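Local coordinates for protein tungsten-containing formylmethanofuran dehydrogenase 2 subunit C (Methanothermobacter wolfeii, PDB 5T5I) that serves as subunit C of a tungsten-containing formylmethanofuran dehydrogenase, a complex that probably converts carbon dioxide and methanofuran to formylmethanofuran in methanogenesis, at residues 145-150 / 164-169; 183-188 / 207-212. One frame throughout, in Å; residues are numbered along the deposited sequence.

Contact 1: residues 145-150 / 164-169; sequences RGMSGG and EYMNGG
Met147 O accepts the backbone N-H of Asn167 at 2.7 Å (Met147 O to Asn167 N), and the C=O...N angle of 168° sets this donor almost straight ahead of the carbonyl. Asn167 also brings its CB to 3.4 Å from the same Met147 O. From CB, the Met147 side chain places CG anti to the backbone N (chi1 171°), 3.7 Å from Gly168 O. The chain stays extended through SD to CE, which touches Gly169 CA and Met166 CE, each at 4.2 Å. Met166 is extended too, and the two side chains lie side by side, pointing the same way. The backbones come close at the glycines, with Gly149 CA 3.8 Å from Gly169 CA and Gly150 O 3.3 Å from Gly169 CA. Two waters bridge the segments: one accepts from Met147 N and donates to Glu164 O, the other donates to Gly146 O and accepts from Asn167 ND2. These are neighbouring coils of a beta-solenoid: 145-150 leads into strand 151-154, while residues 164-169 lead into the parallel strand 170-173, and on the next coil Met166 packs against Met185 and against Ile190 of strand 187-192.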
loop_
_atom_site.group_PDB
_atom_site.type_symbol
_atom_site.label_atom_id
_atom_site.label_comp_id
_atom_site.label_asym_id
_atom_site.label_seq_id
_atom_site.Cartn_x
_atom_site.Cartn_y
_atom_site.Cartn_z
ATOM N N ARG C 145 -19.280 29.142 -29.884
ATOM C CA ARG C 145 -18.541 30.370 -30.204
ATOM C C ARG C 145 -18.597 31.292 -28.963
ATOM O O ARG C 145 -19.672 31.764 -28.599
ATOM C CB ARG C 145 -19.196 31.067 -31.414
ATOM C CG ARG C 145 -19.188 30.214 -32.693
ATOM C CD ARG C 145 -20.286 30.524 -33.684
ATOM N NE ARG C 145 -21.620 30.200 -33.168
ATOM C CZ ARG C 145 -22.744 30.218 -33.879
ATOM N NH1 ARG C 145 -22.722 30.538 -35.167
ATOM N NH2 ARG C 145 -23.898 29.903 -33.311
ATOM N N GLY C 146 -17.463 31.483 -28.308
ATOM C CA GLY C 146 -17.368 32.303 -27.100
ATOM C C GLY C 146 -16.724 33.659 -27.317
ATOM O O GLY C 146 -16.919 34.297 -28.359
ATOM N N MET C 147 -15.970 34.112 -26.300
ATOM C CA MET C 147 -15.208 35.379 -26.303
ATOM C C MET C 147 -14.291 35.409 -27.545
ATOM O O MET C 147 -13.641 34.407 -27.827
ATOM C CB MET C 147 -14.381 35.448 -25.014
ATOM C CG MET C 147 -13.382 36.567 -24.952
ATOM S SD MET C 147 -12.676 36.655 -23.300
ATOM C CE MET C 147 -11.484 37.941 -23.538
ATOM N N SER C 148 -14.300 36.505 -28.317
ATOM C CA SER C 148 -13.487 36.622 -29.546
ATOM C C SER C 148 -12.404 37.735 -29.498
ATOM O O SER C 148 -11.578 37.826 -30.408
ATOM C CB SER C 148 -14.394 36.839 -30.754
ATOM O OG SER C 148 -15.256 37.950 -30.566
ATOM N N GLY C 149 -12.427 38.570 -28.472
ATOM C CA GLY C 149 -11.447 39.639 -28.309
ATOM C C GLY C 149 -11.652 40.389 -27.008
ATOM O O GLY C 149 -12.642 40.163 -26.310
ATOM N N GLY C 150 -10.718 41.277 -26.709
ATOM C CA GLY C 150 -10.683 42.052 -25.473
ATOM C C GLY C 150 -9.727 41.451 -24.468
ATOM O O GLY C 150 -9.192 40.352 -24.690
ATOM N N GLU C 164 -14.131 29.572 -20.930
ATOM C CA GLU C 164 -14.892 28.451 -21.493
ATOM C C GLU C 164 -15.267 28.741 -22.963
ATOM O O GLU C 164 -15.845 29.783 -23.247
ATOM C CB GLU C 164 -16.132 28.195 -20.614
ATOM C CG GLU C 164 -17.093 27.113 -21.106
ATOM C CD GLU C 164 -18.442 27.592 -21.604
ATOM O OE1 GLU C 164 -18.594 28.809 -21.841
ATOM O OE2 GLU C 164 -19.310 26.736 -21.880
ATOM N N TYR C 165 -14.855 27.853 -23.897
ATOM C CA TYR C 165 -15.064 28.013 -25.356
ATOM C C TYR C 165 -14.424 29.326 -25.919
ATOM O O TYR C 165 -14.901 29.877 -26.911
ATOM C CB TYR C 165 -16.562 27.903 -25.753
ATOM C CG TYR C 165 -17.087 26.489 -25.879
ATOM C CD1 TYR C 165 -16.854 25.738 -27.024
ATOM C CD2 TYR C 165 -17.860 25.921 -24.877
ATOM C CE1 TYR C 165 -17.355 24.441 -27.156
ATOM C CE2 TYR C 165 -18.371 24.633 -24.996
ATOM C CZ TYR C 165 -18.105 23.889 -26.132
ATOM O OH TYR C 165 -18.610 22.619 -26.224
ATOM N N MET C 166 -13.313 29.787 -25.326
ATOM C CA MET C 166 -12.636 31.018 -25.758
ATOM C C MET C 166 -12.205 30.910 -27.218
ATOM O O MET C 166 -11.712 29.865 -27.628
ATOM C CB MET C 166 -11.410 31.290 -24.863
ATOM C CG MET C 166 -10.971 32.712 -24.827
ATOM S SD MET C 166 -9.500 32.829 -23.780
ATOM C CE MET C 166 -9.105 34.515 -23.952
ATOM N N ASN C 167 -12.410 31.976 -27.989
ATOM C CA ASN C 167 -12.080 32.053 -29.413
ATOM C C ASN C 167 -11.271 33.327 -29.785
ATOM O O ASN C 167 -11.428 33.859 -30.883
ATOM C CB ASN C 167 -13.392 32.033 -30.199
ATOM C CG ASN C 167 -13.262 31.564 -31.611
ATOM O OD1 ASN C 167 -12.261 30.949 -32.014
ATOM N ND2 ASN C 167 -14.287 31.858 -32.394
ATOM N N GLY C 168 -10.440 33.801 -28.871
ATOM C CA GLY C 168 -9.647 35.021 -29.038
ATOM C C GLY C 168 -9.629 35.857 -27.772
ATOM O O GLY C 168 -10.379 35.590 -26.833
ATOM N N GLY C 169 -8.795 36.878 -27.763
ATOM C CA GLY C 169 -8.650 37.761 -26.619
ATOM C C GLY C 169 -7.672 37.225 -25.594
ATOM O O GLY C 169 -6.919 36.277 -25.858
HETATM O O HOH W 1 -15.256 29.232 -29.528
HETATM O O HOH W 2 -16.543 33.683 -31.214
HETATM O O HOH W 3 -15.213 32.296 -24.198
#

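Contact 2: residues 183-188 / 207-212; sequences IHMNNG and GTIVVK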
loop_
_atom_site.group_PDB
_atom_site.type_symbol
_atom_site.label_atom_id
_atom_site.label_comp_id
_atom_site.label_asym_id
_atom_site.label_seq_id
_atom_site.Cartn_x
_atom_site.Cartn_y
_atom_site.Cartn_z
ATOM N N ILE C 183 -11.500 25.341 -20.488
ATOM C CA ILE C 183 -12.346 24.215 -20.929
ATOM C C ILE C 183 -12.869 24.503 -22.359
ATOM O O ILE C 183 -13.394 25.581 -22.601
ATOM C CB ILE C 183 -13.508 23.933 -19.930
ATOM C CG1 ILE C 183 -14.298 22.638 -20.299
ATOM C CG2 ILE C 183 -14.461 25.131 -19.783
ATOM C CD1 ILE C 183 -13.761 21.386 -19.670
ATOM N N HIS C 184 -12.673 23.568 -23.301
ATOM C CA HIS C 184 -13.112 23.727 -24.715
ATOM C C HIS C 184 -12.520 24.958 -25.415
ATOM O O HIS C 184 -13.083 25.412 -26.395
ATOM C CB HIS C 184 -14.650 23.763 -24.846
ATOM C CG HIS C 184 -15.332 22.463 -24.646
ATOM N ND1 HIS C 184 -15.264 21.462 -25.592
ATOM C CD2 HIS C 184 -16.152 22.079 -23.653
ATOM C CE1 HIS C 184 -16.014 20.481 -25.115
ATOM N NE2 HIS C 184 -16.580 20.830 -23.957
ATOM N N MET C 185 -11.358 25.461 -24.978
ATOM C CA MET C 185 -10.750 26.637 -25.600
ATOM C C MET C 185 -10.366 26.335 -27.060
ATOM O O MET C 185 -9.861 25.255 -27.343
ATOM C CB MET C 185 -9.497 27.033 -24.772
ATOM C CG MET C 185 -8.709 28.144 -25.299
ATOM S SD MET C 185 -7.301 28.409 -24.171
ATOM C CE MET C 185 -6.981 30.080 -24.531
ATOM N N ASN C 186 -10.658 27.280 -27.971
ATOM C CA ASN C 186 -10.312 27.201 -29.395
ATOM C C ASN C 186 -9.141 28.097 -29.761
ATOM O O ASN C 186 -8.345 27.728 -30.617
ATOM C CB ASN C 186 -11.509 27.600 -30.270
ATOM C CG ASN C 186 -12.547 26.539 -30.381
ATOM O OD1 ASN C 186 -13.733 26.776 -30.135
ATOM N ND2 ASN C 186 -12.149 25.402 -30.920
ATOM N N ASN C 187 -9.106 29.313 -29.212
ATOM C CA ASN C 187 -8.074 30.322 -29.484
ATOM C C ASN C 187 -8.031 31.301 -28.320
ATOM O O ASN C 187 -8.979 31.378 -27.536
ATOM C CB ASN C 187 -8.409 31.106 -30.782
ATOM C CG ASN C 187 -7.691 30.655 -32.026
ATOM O OD1 ASN C 187 -6.669 31.223 -32.412
ATOM N ND2 ASN C 187 -8.287 29.745 -32.778
ATOM N N GLY C 188 -6.953 32.068 -28.257
ATOM C CA GLY C 188 -6.743 33.070 -27.222
ATOM C C GLY C 188 -5.609 32.700 -26.293
ATOM O O GLY C 188 -4.894 31.712 -26.519
ATOM N N GLY C 207 -5.294 27.495 -28.846
ATOM C CA GLY C 207 -4.997 28.556 -27.896
ATOM C C GLY C 207 -3.878 28.153 -26.955
ATOM O O GLY C 207 -3.334 27.038 -27.051
ATOM N N THR C 208 -3.537 29.050 -26.030
ATOM C CA THR C 208 -2.450 28.836 -25.071
ATOM C C THR C 208 -2.880 29.148 -23.627
ATOM O O THR C 208 -3.502 30.165 -23.369
ATOM C CB THR C 208 -1.220 29.699 -25.439
ATOM O OG1 THR C 208 -0.897 29.528 -26.807
ATOM C CG2 THR C 208 -0.004 29.364 -24.601
ATOM N N ILE C 209 -2.475 28.282 -22.688
ATOM C CA ILE C 209 -2.701 28.464 -21.260
ATOM C C ILE C 209 -1.310 28.479 -20.588
ATOM O O ILE C 209 -0.524 27.549 -20.806
ATOM C CB ILE C 209 -3.598 27.350 -20.653
ATOM C CG1 ILE C 209 -4.980 27.323 -21.350
ATOM C CG2 ILE C 209 -3.747 27.572 -19.136
ATOM C CD1 ILE C 209 -5.811 26.119 -21.034
ATOM N N VAL C 210 -1.025 29.494 -19.764
ATOM C CA VAL C 210 0.244 29.590 -19.017
ATOM C C VAL C 210 -0.085 29.565 -17.522
ATOM O O VAL C 210 -0.863 30.400 -17.059
ATOM C CB VAL C 210 1.081 30.856 -19.351
ATOM C CG1 VAL C 210 2.385 30.887 -18.532
ATOM C CG2 VAL C 210 1.383 30.943 -20.848
ATOM N N VAL C 211 0.503 28.613 -16.779
ATOM C CA VAL C 211 0.346 28.518 -15.316
ATOM C C VAL C 211 1.715 28.771 -14.672
ATOM O O VAL C 211 2.642 27.978 -14.866
ATOM C CB VAL C 211 -0.254 27.163 -14.875
ATOM C CG1 VAL C 211 -0.503 27.145 -13.361
ATOM C CG2 VAL C 211 -1.550 26.860 -15.642
ATOM N N LYS C 212 1.853 29.883 -13.928
ATOM C CA LYS C 212 3.110 30.239 -13.248
ATOM C C LYS C 212 3.229 29.581 -11.866
ATOM O O LYS C 212 4.336 29.418 -11.362
ATOM C CB LYS C 212 3.267 31.749 -13.104
ATOM C CG LYS C 212 3.197 32.517 -14.408
ATOM C CD LYS C 212 3.575 33.978 -14.154
ATOM C CE LYS C 212 3.604 34.821 -15.393
ATOM N NZ LYS C 212 3.927 36.255 -15.088
HETATM O O HOH W 4 -2.367 31.743 -28.014
#
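Successive coils of a parallel beta-solenoid meet here, where the start of strand 187-192 runs beside the start of strand 208-211. The link between the segments is the hydrogen bond from Thr208 N to Gly188 O, 3.0 Å. The N-H...O angle of 162° makes this bond fairly straight, although the donor is tilted 18° from the carbonyl plane. Before it the backbones close up at Asn187 and Gly207, whose CA atoms are 3.9 Å apart. Gly207 CA also lies 3.4 Å from Gly188 O and 4.2 Å from Met185 CE. Met185 supplies the apolar half of the contact. Its CG is anti to the backbone N (chi1 176°), and the rest of the side chain is extended, sliding past Ile209 in the opposite direction. Both SD and CE touch: SD meets Ile209 CG1 at 3.8 Å, and CE comes to 3.7 Å from Thr208 O. Met185 also packs on Ile190 and Thr208 on Leu189, both of strand 187-192, and Thr208 touches Tyr259 of strand 256-261. Gly188 O has a second donor besides Thr208 N: a water 2.9 Å away, which also bonds to Thr208 OG1.

How the contacts relate
From the N terminus, the chain passes strand 125-128 and the calcium-bearing loop with Ser139, Tyr140 and Asp143 before reaching 145-150. Contact 1 closes the coil through strand 151-154, with 13 residues between its segments; contact 2 closes the coil through strand 187-192, with 18 residues between its segments. The two are in series, neither nested nor crossed, and their centres are 10 Å apart. They nevertheless join directly, because 183-188 lies against 164-169: Met166 O to Asn186 N at 2.8 Å and Tyr165 N to Ile183 O at 3.0 Å are probable hydrogen bonds, and the Tyr165 and His184 rings stack. With these bonds between them, the contacts tie together the consecutive coils that carry strands 151-154, 170-173, 187-192 and 208-211.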